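Hemolysin-related protein (Vibrio cholerae serotype O1, PDB 6MLT) serves as a secreted biofilm matrix protein that binds calcium ions, probably binds carbohydrate and probably contributes to biofilm adhesion. Local coordinates at residues P26-V31 with G70-A75; I57-F62 with I538-D543; I123-H128 with K134-S139; A243-P248 with S270-S275; Y451-Y456 with V491-R496. One frame throughout, in Å; residues are numbered along the deposited sequence.

Contact 1: P26-V31 with G70-A75; sequences PESNQV and GGYIRA
Ser-28 and Gly-71 bring their CA atoms to 7.3 Å on two strands that flank strand 56-63 in one blade of the beta propeller. The weak strand 28-30 and strand 71-76 each pair antiparallel with strand 56-63, which lies between them. Asn-29 and Gln-30 both face Phe-62, which makes a classic beta bulge. Gln-30 NE2 also bonds back to Asn-29 OD1 at 3.2 Å, from above the plane of that carbonyl.

Arg-74 makes the polar link across the contact. Its chain is extended from CG to NE and carries the guanidinium to the backbone of Ser-28. NH2 donates to Ser-28 O at 3.0 Å, on a lone pair in the carbonyl plane. The bond is bent (132° at the hydrogen), in keeping with an oxygen tilted 33° out of the guanidinium plane. Ser-28 CB, in contrast, meets the guanidinium edge in its plane.

The group has further partners. NE bonds Thr-61 OG1, NH1 forms a salt bridge with Glu-83, and NH2 also bonds Phe-24 O. These hold the guanidinium at several points.

Ser-28 OG points away from the backbone N of its residue (chi1 -180°). It bonds Thr-61 OG1, so Thr-61 serves both Ser-28 and Arg-74. Tyr-72 stacks on His-25 and meets Phe-24 edge-to-face. Ser-28 OG lies at the edge of the Tyr-72 ring, 3.8 Å from CD2.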
# COMPACT_ATOMS: atom_id res chain seq x y z
N PRO A 26 9.51 -31.34 20.32
CA PRO A 26 9.11 -31.92 19.02
C PRO A 26 7.61 -31.97 18.83
O PRO A 26 7.15 -31.96 17.68
CB PRO A 26 9.73 -33.33 19.06
CG PRO A 26 10.01 -33.61 20.49
CD PRO A 26 10.32 -32.27 21.12
N GLU A 27 6.83 -32.01 19.91
CA GLU A 27 5.38 -32.05 19.78
C GLU A 27 4.79 -30.73 19.29
O GLU A 27 3.66 -30.72 18.81
CB GLU A 27 4.74 -32.42 21.12
CG GLU A 27 4.65 -31.28 22.15
CD GLU A 27 6.01 -30.89 22.75
OE1 GLU A 27 7.02 -31.58 22.48
OE2 GLU A 27 6.06 -29.88 23.48
N SER A 28 5.53 -29.63 19.41
CA SER A 28 5.03 -28.31 19.03
C SER A 28 5.47 -28.07 17.59
O SER A 28 6.52 -27.48 17.32
CB SER A 28 5.57 -27.23 19.96
OG SER A 28 5.09 -25.95 19.61
N ASN A 29 4.67 -28.55 16.64
CA ASN A 29 5.10 -28.54 15.24
C ASN A 29 3.98 -28.13 14.28
O ASN A 29 4.10 -28.37 13.08
CB ASN A 29 5.64 -29.91 14.84
CG ASN A 29 4.62 -31.01 15.04
OD1 ASN A 29 3.46 -30.74 15.36
ND2 ASN A 29 5.04 -32.25 14.85
N GLN A 30 2.90 -27.54 14.79
CA GLN A 30 1.79 -27.04 13.98
C GLN A 30 1.89 -25.53 13.88
O GLN A 30 2.28 -24.86 14.84
CB GLN A 30 0.45 -27.42 14.60
CG GLN A 30 0.28 -28.88 14.98
CD GLN A 30 0.04 -29.77 13.77
OE1 GLN A 30 -0.81 -29.48 12.93
NE2 GLN A 30 0.79 -30.86 13.68
N VAL A 31 1.53 -24.97 12.72
CA VAL A 31 1.58 -23.52 12.53
C VAL A 31 0.29 -23.08 11.84
O VAL A 31 -0.15 -23.69 10.86
CB VAL A 31 2.82 -23.09 11.71
CG1 VAL A 31 2.93 -21.59 11.68
CG2 VAL A 31 4.08 -23.70 12.32
N GLY A 70 -1.38 -20.86 23.39
CA GLY A 70 -0.01 -20.40 23.28
C GLY A 70 0.88 -21.38 22.54
O GLY A 70 0.62 -22.58 22.47
N GLY A 71 1.96 -20.85 21.97
CA GLY A 71 2.94 -21.65 21.26
C GLY A 71 4.32 -21.03 21.37
O GLY A 71 4.50 -19.97 21.97
N TYR A 72 5.31 -21.71 20.79
CA TYR A 72 6.70 -21.28 20.87
C TYR A 72 7.07 -20.47 19.64
O TYR A 72 6.77 -20.87 18.51
CB TYR A 72 7.65 -22.47 21.01
CG TYR A 72 7.59 -23.12 22.37
CD1 TYR A 72 8.18 -22.51 23.47
CD2 TYR A 72 6.92 -24.32 22.56
CE1 TYR A 72 8.12 -23.09 24.72
CE2 TYR A 72 6.85 -24.91 23.82
CZ TYR A 72 7.45 -24.29 24.89
OH TYR A 72 7.38 -24.86 26.13
N ILE A 73 7.74 -19.34 19.86
CA ILE A 73 8.33 -18.58 18.76
C ILE A 73 9.57 -19.31 18.28
O ILE A 73 10.44 -19.69 19.08
CB ILE A 73 8.68 -17.16 19.20
CG1 ILE A 73 7.45 -16.45 19.77
CG2 ILE A 73 9.26 -16.37 18.03
CD1 ILE A 73 7.78 -15.10 20.43
N ARG A 74 9.67 -19.51 16.97
CA ARG A 74 10.82 -20.17 16.36
C ARG A 74 11.32 -19.35 15.18
O ARG A 74 10.52 -18.83 14.40
CB ARG A 74 10.46 -21.58 15.87
CG ARG A 74 9.94 -22.53 16.94
CD ARG A 74 9.87 -23.95 16.37
NE ARG A 74 9.17 -24.90 17.22
CZ ARG A 74 9.75 -25.82 17.99
NH1 ARG A 74 11.07 -25.91 18.07
NH2 ARG A 74 9.00 -26.65 18.71
N ALA A 75 12.63 -19.25 15.06
CA ALA A 75 13.28 -18.58 13.94
C ALA A 75 13.92 -19.62 13.03
O ALA A 75 14.73 -20.44 13.49
CB ALA A 75 14.33 -17.59 14.42

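Contact 2: I57-F62 with I538-D543; sequences IIVVTF and IMVAND
Ile-57 and Ile-538 reach toward each other, tip to tip, in the apolar part of the contact. Ile-57 CG1 lies 4.1 Å from Ile-538 CG2. It is almost as close to CD1 of Ile-538, at 4.2 Å, so it sits over the fork between the two branches. The CG1 branch of Ile-57 lies beside the backbone N (chi1 -74°), which brings it to the partner. Two residues along each strand, Val-59 CG1 meets Val-540 CG1 at 4.2 Å. Both pairs are buried and in ordinary van der Waals contact. Val-554 of strand 553-559 touches both Val-59 and Ile-538.

The two strands come from different blades of the beta propeller. Strand 56-63 faces strand 536-541, and the touching parts run in the same direction, 6° apart. The CA atoms of Val-59 and Val-540 are 8.4 Å apart. This is the spacing of layers that meet through side chains, one blade packed on the next.

The mixed contact lies at the other end. Phe-62 brings CZ to within 4.4 Å of Asn-542 CB, and the ring meets that carbon obliquely.

The polar bonds of Asn-542 go to other parts of the chain. Its OD1 accepts from Gly-518 N. Its ND2 bonds Val-31 O and Ser-517 OG, which fixes the rotation of the buried amide.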
# COMPACT_ATOMS: atom_id res chain seq x y z
N ILE A 57 12.69 -16.61 8.67
CA ILE A 57 11.26 -16.77 8.90
C ILE A 57 11.01 -16.92 10.39
O ILE A 57 11.71 -17.69 11.07
CB ILE A 57 10.69 -17.97 8.11
CG1 ILE A 57 10.61 -17.64 6.61
CG2 ILE A 57 9.30 -18.34 8.61
CD1 ILE A 57 11.90 -17.69 5.86
N ILE A 58 10.02 -16.20 10.90
CA ILE A 58 9.56 -16.33 12.28
C ILE A 58 8.14 -16.87 12.27
O ILE A 58 7.26 -16.31 11.59
CB ILE A 58 9.62 -14.99 13.03
CG1 ILE A 58 11.06 -14.53 13.18
CG2 ILE A 58 8.97 -15.14 14.43
CD1 ILE A 58 11.19 -13.07 13.58
N VAL A 59 7.90 -17.93 13.04
CA VAL A 59 6.59 -18.54 13.19
C VAL A 59 6.38 -18.87 14.67
O VAL A 59 7.32 -18.86 15.47
CB VAL A 59 6.42 -19.81 12.33
CG1 VAL A 59 6.49 -19.44 10.86
CG2 VAL A 59 7.48 -20.83 12.66
N VAL A 60 5.13 -19.17 15.01
CA VAL A 60 4.76 -19.64 16.34
C VAL A 60 4.17 -21.04 16.17
O VAL A 60 3.22 -21.23 15.41
CB VAL A 60 3.75 -18.70 17.02
CG1 VAL A 60 3.48 -19.15 18.45
CG2 VAL A 60 4.27 -17.24 16.99
N THR A 61 4.74 -22.02 16.87
CA THR A 61 4.33 -23.41 16.75
C THR A 61 3.50 -23.85 17.95
O THR A 61 3.75 -23.41 19.08
CB THR A 61 5.54 -24.34 16.60
OG1 THR A 61 6.37 -24.27 17.77
CG2 THR A 61 6.36 -23.96 15.38
N PHE A 62 2.52 -24.72 17.71
CA PHE A 62 1.69 -25.29 18.77
C PHE A 62 1.54 -26.79 18.56
O PHE A 62 1.85 -27.34 17.50
CB PHE A 62 0.30 -24.63 18.82
CG PHE A 62 -0.52 -24.81 17.58
CD1 PHE A 62 -0.39 -23.93 16.52
CD2 PHE A 62 -1.43 -25.86 17.48
CE1 PHE A 62 -1.16 -24.09 15.37
CE2 PHE A 62 -2.19 -26.02 16.33
CZ PHE A 62 -2.06 -25.13 15.28
N ILE A 538 6.44 -18.71 0.91
CA ILE A 538 6.46 -19.26 2.27
C ILE A 538 5.02 -19.47 2.73
O ILE A 538 4.20 -18.55 2.66
CB ILE A 538 7.19 -18.31 3.24
CG1 ILE A 538 8.61 -18.04 2.75
CG2 ILE A 538 7.21 -18.90 4.66
CD1 ILE A 538 9.03 -16.59 2.88
N MET A 539 4.72 -20.67 3.25
CA MET A 539 3.39 -20.95 3.76
C MET A 539 3.49 -21.85 4.99
O MET A 539 4.44 -22.62 5.15
CB MET A 539 2.50 -21.60 2.70
CG MET A 539 2.94 -22.96 2.23
SD MET A 539 2.04 -23.51 0.76
CE MET A 539 2.73 -22.42 -0.48
N VAL A 540 2.48 -21.75 5.85
CA VAL A 540 2.43 -22.51 7.09
C VAL A 540 1.35 -23.57 6.97
O VAL A 540 0.39 -23.42 6.20
CB VAL A 540 2.21 -21.59 8.30
CG1 VAL A 540 3.28 -20.51 8.34
CG2 VAL A 540 0.81 -20.97 8.25
N ALA A 541 1.50 -24.65 7.73
CA ALA A 541 0.62 -25.80 7.60
C ALA A 541 0.40 -26.45 8.96
O ALA A 541 1.25 -26.37 9.86
CB ALA A 541 1.17 -26.83 6.62
N ASN A 542 -0.74 -27.11 9.08
CA ASN A 542 -1.07 -27.90 10.26
C ASN A 542 -1.98 -29.03 9.82
O ASN A 542 -2.70 -28.92 8.83
CB ASN A 542 -1.74 -27.04 11.33
CG ASN A 542 -2.94 -26.29 10.80
OD1 ASN A 542 -4.04 -26.84 10.73
ND2 ASN A 542 -2.73 -25.04 10.41
N ASP A 543 -1.94 -30.13 10.58
CA ASP A 543 -2.68 -31.33 10.21
C ASP A 543 -3.36 -31.98 11.40
O ASP A 543 -3.64 -33.18 11.38
CB ASP A 543 -1.76 -32.34 9.51
CG ASP A 543 -0.55 -32.72 10.35
OD1 ASP A 543 -0.50 -32.36 11.55
OD2 ASP A 543 0.35 -33.40 9.81

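Contact 3: I123-H128 with K134-S139; sequences INILDH and KQLLKS
Ile-123 and Leu-136 form one hydrogen-bonded pair of this antiparallel ladder, and Ile-125 and Lys-134 form the other. Ile-123 N donates to Leu-136 O at 2.8 Å, and Leu-136 N returns a bond to Ile-123 O at 3.1 Å. Ile-125 N gives to Lys-134 O at 2.8 Å, and Lys-134 N gives to Ile-125 O at 3.1 Å. Ile-123 O also takes a CA-H...O contact from Gln-135.

Between these pairs, Asn-124 and Gln-135 lie side by side with nearly coplanar amides. Gln-135 NE2 donates to Asn-124 OD1 at 2.9 Å. The bond is nearly straight (173°) and runs close to the C=O axis.

Ile-125 and Leu-136 share the other face, and their CD1 atoms are 4.1 Å apart. Ile-123 CG1 crosses the aliphatic part of Lys-138, 3.7 Å from CG. The buried ammonium of Lys-138 is satisfied by Thr-116 OG1, Ser-145 OG and Thr-120 O. Lys-134 NZ bonds Tyr-171 O, and its ammonium makes a cation-pi contact with the Tyr-171 ring. The whole is a beta hairpin, the last two strands of a four-stranded propeller blade in the FG-GAP-like region.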
# COMPACT_ATOMS: atom_id res chain seq x y z
N ILE A 123 3.83 -7.29 27.01
CA ILE A 123 4.35 -7.38 25.65
C ILE A 123 5.83 -7.72 25.75
O ILE A 123 6.61 -7.00 26.38
CB ILE A 123 4.11 -6.08 24.88
CG1 ILE A 123 2.61 -5.91 24.60
CG2 ILE A 123 4.88 -6.07 23.56
CD1 ILE A 123 2.22 -4.52 24.18
N ASN A 124 6.22 -8.84 25.15
CA ASN A 124 7.60 -9.31 25.18
C ASN A 124 8.32 -8.86 23.93
O ASN A 124 7.85 -9.08 22.82
CB ASN A 124 7.64 -10.84 25.30
CG ASN A 124 7.11 -11.31 26.62
OD1 ASN A 124 7.48 -10.79 27.68
ND2 ASN A 124 6.20 -12.28 26.58
N ILE A 125 9.49 -8.25 24.11
CA ILE A 125 10.30 -7.81 23.00
C ILE A 125 11.62 -8.58 23.06
O ILE A 125 12.42 -8.39 23.99
CB ILE A 125 10.53 -6.30 23.02
CG1 ILE A 125 9.16 -5.60 23.04
CG2 ILE A 125 11.36 -5.87 21.81
CD1 ILE A 125 9.21 -4.08 23.09
N LEU A 126 11.83 -9.47 22.08
CA LEU A 126 13.02 -10.30 22.03
C LEU A 126 14.08 -9.67 21.14
O LEU A 126 13.77 -8.93 20.20
CB LEU A 126 12.69 -11.69 21.47
CG LEU A 126 11.49 -12.43 22.07
CD1 LEU A 126 11.35 -13.79 21.42
CD2 LEU A 126 11.62 -12.56 23.56
N ASP A 127 15.35 -9.97 21.45
CA ASP A 127 16.44 -9.66 20.53
C ASP A 127 16.49 -10.72 19.43
O ASP A 127 15.71 -11.68 19.42
CB ASP A 127 17.77 -9.55 21.29
CG ASP A 127 18.26 -10.88 21.90
OD1 ASP A 127 17.87 -11.98 21.46
OD2 ASP A 127 19.07 -10.79 22.85
N HIS A 128 17.43 -10.55 18.50
CA HIS A 128 17.46 -11.38 17.30
C HIS A 128 17.86 -12.82 17.58
O HIS A 128 17.78 -13.66 16.68
CB HIS A 128 18.41 -10.78 16.25
CG HIS A 128 19.86 -10.89 16.62
ND1 HIS A 128 20.70 -11.81 16.05
CD2 HIS A 128 20.61 -10.20 17.51
CE1 HIS A 128 21.91 -11.68 16.57
NE2 HIS A 128 21.88 -10.71 17.46
N LYS A 134 13.18 -6.37 26.18
CA LYS A 134 12.32 -5.43 26.88
C LYS A 134 10.97 -6.06 27.14
O LYS A 134 10.54 -6.99 26.43
CB LYS A 134 12.13 -4.12 26.10
CG LYS A 134 13.35 -3.23 26.04
CD LYS A 134 12.98 -1.77 25.81
CE LYS A 134 12.37 -1.14 27.07
NZ LYS A 134 12.14 0.32 26.92
N GLN A 135 10.30 -5.56 28.17
CA GLN A 135 8.92 -5.92 28.47
C GLN A 135 8.13 -4.66 28.77
O GLN A 135 8.64 -3.73 29.41
CB GLN A 135 8.85 -6.90 29.65
CG GLN A 135 9.46 -8.26 29.34
CD GLN A 135 9.37 -9.22 30.50
OE1 GLN A 135 9.96 -9.00 31.55
NE2 GLN A 135 8.62 -10.31 30.32
N LEU A 136 6.90 -4.62 28.28
CA LEU A 136 5.98 -3.50 28.50
C LEU A 136 4.71 -4.06 29.11
O LEU A 136 4.07 -4.95 28.53
CB LEU A 136 5.66 -2.76 27.20
CG LEU A 136 6.83 -2.44 26.27
CD1 LEU A 136 6.30 -1.84 24.97
CD2 LEU A 136 7.83 -1.50 26.93
N LEU A 137 4.34 -3.55 30.28
CA LEU A 137 3.14 -4.03 30.97
C LEU A 137 1.90 -3.68 30.16
O LEU A 137 1.70 -2.52 29.77
CB LEU A 137 3.06 -3.41 32.35
CG LEU A 137 1.93 -3.90 33.27
CD1 LEU A 137 2.15 -5.34 33.67
CD2 LEU A 137 1.82 -3.00 34.50
N LYS A 138 1.04 -4.67 29.93
CA LYS A 138 -0.11 -4.49 29.07
C LYS A 138 -1.25 -3.80 29.80
O LYS A 138 -1.36 -3.83 31.04
CB LYS A 138 -0.59 -5.84 28.53
CG LYS A 138 0.37 -6.47 27.53
CD LYS A 138 -0.18 -7.74 26.92
CE LYS A 138 -0.33 -8.84 27.95
NZ LYS A 138 -0.75 -10.13 27.32
N SER A 139 -2.15 -3.20 29.01
CA SER A 139 -3.34 -2.57 29.56
C SER A 139 -4.32 -3.62 30.08
O SER A 139 -4.83 -3.51 31.21
CB SER A 139 -4.00 -1.70 28.49
OG SER A 139 -5.17 -1.09 29.00

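Contact 4: A243-P248 with S270-S275; sequences ASLSTP and SNPGGS
Pro-248 O is gripped by two donors, Ser-251 OG and Asn-267 ND2. The same residue presents its ring to Pro-272, and this is the main contact between the segments. Pro-248 CB lies 3.6 Å from Pro-272 CB and 3.9 Å from Pro-272 CG. Pro-272 CB also comes within 4.1 Å of Pro-248 CA. The two pyrrolidine rings therefore meet through their CB corners, in a small and close apolar contact. Their CA atoms are 5.4 Å apart.

Leu-245 adds a looser touch. Its CG is turned away from the backbone N (chi1 -169°), and CD1 stops 4.4 Å from Pro-272 CG. The Leu-245 side chain also touches Tyr-451.

Leu-245 sits in a type I beta turn from Ser-244 to Thr-247. Thr-247 N donates to Ser-244 O at 2.9 Å and closes the turn. Ser-244 OG and Thr-247 OG1 add a bond of 2.9 Å. The turn belongs to the loop between strands 236-241 and 252-256 of one propeller blade.

Segment 270-275 leads out of that blade toward strand 277-279 of the next. Gly-273 and Gly-274 both have positive phi, in conformations where a CB would clash with the preceding carbonyl oxygen. A backbone bond ties Pro-272 to Tyr-450, in the turn between strands 443-448 and 452-457 of that next blade.

The touch between the two segments is van der Waals alone, without directional bonds. Polar support comes from beside it, where Asn-267, just ahead of 270-275 in the chain, donates to Pro-248 O.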
# COMPACT_ATOMS: atom_id res chain seq x y z
N ALA A 243 -18.03 -11.74 11.30
CA ALA A 243 -19.16 -12.29 12.04
C ALA A 243 -19.01 -13.80 12.18
O ALA A 243 -17.89 -14.29 12.39
CB ALA A 243 -20.48 -11.91 11.35
N SER A 244 -20.09 -14.56 12.06
CA SER A 244 -20.02 -16.00 12.18
C SER A 244 -20.95 -16.64 11.16
O SER A 244 -21.82 -15.99 10.59
CB SER A 244 -20.40 -16.47 13.59
OG SER A 244 -21.81 -16.37 13.76
N LEU A 245 -20.76 -17.94 10.94
CA LEU A 245 -21.55 -18.63 9.94
C LEU A 245 -23.02 -18.67 10.30
O LEU A 245 -23.87 -18.78 9.41
CB LEU A 245 -21.01 -20.05 9.74
CG LEU A 245 -21.56 -20.83 8.54
CD1 LEU A 245 -21.35 -20.08 7.23
CD2 LEU A 245 -20.90 -22.20 8.49
N SER A 246 -23.36 -18.56 11.59
CA SER A 246 -24.76 -18.52 12.00
C SER A 246 -25.32 -17.11 12.03
O SER A 246 -26.53 -16.95 12.24
CB SER A 246 -24.92 -19.17 13.38
OG SER A 246 -24.21 -18.44 14.36
N THR A 247 -24.49 -16.08 11.84
CA THR A 247 -24.97 -14.69 11.76
C THR A 247 -24.43 -14.02 10.51
O THR A 247 -23.83 -12.95 10.57
CB THR A 247 -24.58 -13.90 13.01
OG1 THR A 247 -23.15 -13.90 13.16
CG2 THR A 247 -25.23 -14.50 14.26
N PRO A 248 -24.63 -14.62 9.34
CA PRO A 248 -24.04 -14.07 8.11
C PRO A 248 -24.56 -12.69 7.77
O PRO A 248 -23.86 -11.93 7.08
CB PRO A 248 -24.43 -15.09 7.04
CG PRO A 248 -25.67 -15.73 7.56
CD PRO A 248 -25.50 -15.78 9.06
N SER A 270 -24.38 -15.22 -0.05
CA SER A 270 -23.84 -16.35 -0.81
C SER A 270 -22.36 -16.60 -0.52
O SER A 270 -21.84 -17.64 -0.93
CB SER A 270 -24.03 -16.11 -2.31
OG SER A 270 -23.13 -15.13 -2.79
N ASN A 271 -21.67 -15.68 0.17
CA ASN A 271 -20.29 -15.87 0.59
C ASN A 271 -20.02 -14.97 1.78
O ASN A 271 -19.34 -13.94 1.65
CB ASN A 271 -19.31 -15.57 -0.55
CG ASN A 271 -17.86 -15.81 -0.15
OD1 ASN A 271 -17.55 -16.68 0.67
ND2 ASN A 271 -16.95 -15.03 -0.73
N PRO A 272 -20.55 -15.30 2.95
CA PRO A 272 -20.40 -14.45 4.12
C PRO A 272 -19.00 -14.58 4.72
O PRO A 272 -18.16 -15.35 4.25
CB PRO A 272 -21.47 -14.98 5.08
CG PRO A 272 -21.58 -16.42 4.73
CD PRO A 272 -21.36 -16.50 3.24
N GLY A 273 -18.77 -13.82 5.78
CA GLY A 273 -17.50 -13.85 6.46
C GLY A 273 -16.48 -12.94 5.80
O GLY A 273 -16.80 -12.03 5.03
N GLY A 274 -15.22 -13.21 6.12
CA GLY A 274 -14.11 -12.39 5.66
C GLY A 274 -13.53 -11.54 6.77
O GLY A 274 -14.25 -10.74 7.38
N SER A 275 -12.24 -11.72 7.08
CA SER A 275 -11.58 -10.96 8.13
C SER A 275 -10.49 -10.02 7.62
O SER A 275 -10.07 -9.13 8.37
CB SER A 275 -10.94 -11.89 9.17
OG SER A 275 -9.68 -12.37 8.71

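Contact 5: Y451-Y456 with V491-R496; sequences YAVDMY and VLVQDR
Two neighbouring blades of the beta propeller meet here, through the strands 452-457 and 490-494. Val-453 and Val-493 form the centre. Val-453 CG2 lies 3.9 Å from Val-493 CG1, and Val-453 CG1 lies 4.0 Å from the same methyl. Val-493 CG1 thus rests against both branches of Val-453, while Val-453 CG2 is also 4.1 Å from Val-493 CB. The two side chains cross at a slant. Val-493 offers CG1 because it is the branch turned away from the carbonyl carbon (chi1 -51°).

Met-455 makes the second touch. Its CG is set anti to the backbone N, and the chain then bends twice (chi2 74°, chi3 70°). These bends bring the terminal CE within 3.8 Å of Val-491 CG2. The thioether end does the touching, methyl to methyl.

This is the usual way propeller blades associate, with side chains from one sheet meeting those of the next. The strands run in roughly opposite senses, so Val-453 pairs with Val-493 and Met-455 with Val-491. The CA atoms of Val-453 and Val-493 are 7.8 Å apart.

Each blade adds its own apolar cover. Val-453 and Met-455 both touch Trp-464 and Val-446, and Val-493 touches Leu-502. Beyond the apolar patch, Gln-494 NE2 donates to Asp-495 O at 2.7 Å and also bonds Asn-515 O.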
# COMPACT_ATOMS: atom_id res chain seq x y z
N TYR A 451 -16.99 -19.35 1.81
CA TYR A 451 -17.21 -20.19 0.63
C TYR A 451 -16.35 -19.86 -0.58
O TYR A 451 -16.19 -20.74 -1.44
CB TYR A 451 -18.68 -20.09 0.18
CG TYR A 451 -19.71 -20.46 1.24
CD1 TYR A 451 -19.51 -21.53 2.10
CD2 TYR A 451 -20.90 -19.75 1.35
CE1 TYR A 451 -20.46 -21.87 3.06
CE2 TYR A 451 -21.85 -20.07 2.30
CZ TYR A 451 -21.63 -21.13 3.15
OH TYR A 451 -22.57 -21.45 4.09
N ALA A 452 -15.82 -18.65 -0.70
CA ALA A 452 -15.14 -18.27 -1.94
C ALA A 452 -14.20 -17.10 -1.71
O ALA A 452 -14.32 -16.36 -0.72
CB ALA A 452 -16.14 -17.91 -3.03
N VAL A 453 -13.28 -16.93 -2.66
CA VAL A 453 -12.42 -15.76 -2.76
C VAL A 453 -13.04 -14.84 -3.80
O VAL A 453 -13.23 -15.24 -4.96
CB VAL A 453 -10.98 -16.15 -3.14
CG1 VAL A 453 -10.12 -14.90 -3.36
CG2 VAL A 453 -10.37 -17.05 -2.08
N ASP A 454 -13.33 -13.60 -3.41
CA ASP A 454 -14.01 -12.63 -4.25
C ASP A 454 -13.13 -11.42 -4.50
O ASP A 454 -12.51 -10.90 -3.57
CB ASP A 454 -15.34 -12.18 -3.62
CG ASP A 454 -16.37 -13.29 -3.56
OD1 ASP A 454 -16.12 -14.34 -4.19
OD2 ASP A 454 -17.41 -13.13 -2.89
N MET A 455 -13.11 -10.96 -5.75
CA MET A 455 -12.37 -9.78 -6.17
C MET A 455 -13.36 -8.68 -6.52
O MET A 455 -14.30 -8.91 -7.29
CB MET A 455 -11.50 -10.10 -7.39
CG MET A 455 -10.81 -8.89 -8.02
SD MET A 455 -9.42 -8.30 -7.04
CE MET A 455 -8.26 -9.65 -7.26
N TYR A 456 -13.14 -7.49 -5.96
CA TYR A 456 -13.96 -6.32 -6.22
C TYR A 456 -13.12 -5.22 -6.86
O TYR A 456 -11.93 -5.07 -6.56
CB TYR A 456 -14.58 -5.79 -4.92
CG TYR A 456 -15.73 -6.64 -4.43
CD1 TYR A 456 -15.51 -7.80 -3.71
CD2 TYR A 456 -17.04 -6.29 -4.72
CE1 TYR A 456 -16.57 -8.58 -3.28
CE2 TYR A 456 -18.10 -7.06 -4.29
CZ TYR A 456 -17.86 -8.21 -3.57
OH TYR A 456 -18.90 -8.99 -3.14
N VAL A 491 -3.13 -13.39 -6.97
CA VAL A 491 -3.66 -13.57 -5.63
C VAL A 491 -3.19 -14.90 -5.07
O VAL A 491 -3.25 -15.94 -5.76
CB VAL A 491 -5.20 -13.51 -5.62
CG1 VAL A 491 -5.73 -13.51 -4.19
CG2 VAL A 491 -5.71 -12.31 -6.40
N LEU A 492 -2.74 -14.89 -3.82
CA LEU A 492 -2.32 -16.09 -3.11
C LEU A 492 -3.38 -16.41 -2.08
O LEU A 492 -3.70 -15.57 -1.23
CB LEU A 492 -0.96 -15.90 -2.44
CG LEU A 492 0.24 -15.65 -3.34
CD1 LEU A 492 0.26 -14.22 -3.87
CD2 LEU A 492 1.51 -15.95 -2.57
N VAL A 493 -3.93 -17.62 -2.15
CA VAL A 493 -5.08 -18.02 -1.34
C VAL A 493 -4.80 -19.39 -0.73
O VAL A 493 -3.95 -20.15 -1.20
CB VAL A 493 -6.39 -18.06 -2.16
CG1 VAL A 493 -6.59 -16.76 -2.91
CG2 VAL A 493 -6.40 -19.25 -3.12
N GLN A 494 -5.55 -19.70 0.32
CA GLN A 494 -5.40 -20.92 1.09
C GLN A 494 -6.79 -21.41 1.47
O GLN A 494 -7.66 -20.60 1.81
CB GLN A 494 -4.56 -20.66 2.35
CG GLN A 494 -4.51 -21.81 3.34
CD GLN A 494 -3.63 -22.94 2.85
OE1 GLN A 494 -2.51 -22.71 2.40
NE2 GLN A 494 -4.14 -24.16 2.92
N ASP A 495 -7.01 -22.73 1.41
CA ASP A 495 -8.22 -23.29 2.01
C ASP A 495 -7.85 -24.44 2.94
O ASP A 495 -6.77 -24.41 3.55
CB ASP A 495 -9.25 -23.68 0.94
CG ASP A 495 -8.84 -24.87 0.07
OD1 ASP A 495 -7.77 -25.48 0.26
OD2 ASP A 495 -9.66 -25.19 -0.82
N ARG A 496 -8.73 -25.43 3.10
CA ARG A 496 -8.44 -26.49 4.06
C ARG A 496 -7.29 -27.38 3.60
O ARG A 496 -6.55 -27.91 4.43
CB ARG A 496 -9.68 -27.35 4.32
CG ARG A 496 -10.87 -26.60 4.96
CD ARG A 496 -10.51 -25.92 6.28
NE ARG A 496 -9.99 -26.84 7.29
CZ ARG A 496 -10.73 -27.65 8.02
NH1 ARG A 496 -12.05 -27.69 7.87
NH2 ARG A 496 -10.16 -28.45 8.92

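Overall arrangement
Strand 56-63 of contact 2 lies between the two strands of contact 1 in the same sheet, and the centres of the two contacts are 8 Å apart. Gln-30 OE1 bonds Asp-543 N at 2.7 Å, so the blade of contact 1 is tied to the blade across contact 2. Contact 2 lies near calcium: the Ile-57 side chain is about 8 Å from a bound calcium ion. Contact 3 touches contact 1 where Ile-73 CD1 meets Leu-126 CD1 at 3.9 Å. Contacts 4 and 5, with centres 14 Å apart, are joined by Asn-271 ND2, which bonds Asp-454 OD2 and Ala-452 O, each at 2.9 Å. Contacts 3 and 5 are far apart, with centres about 34 Å from each other.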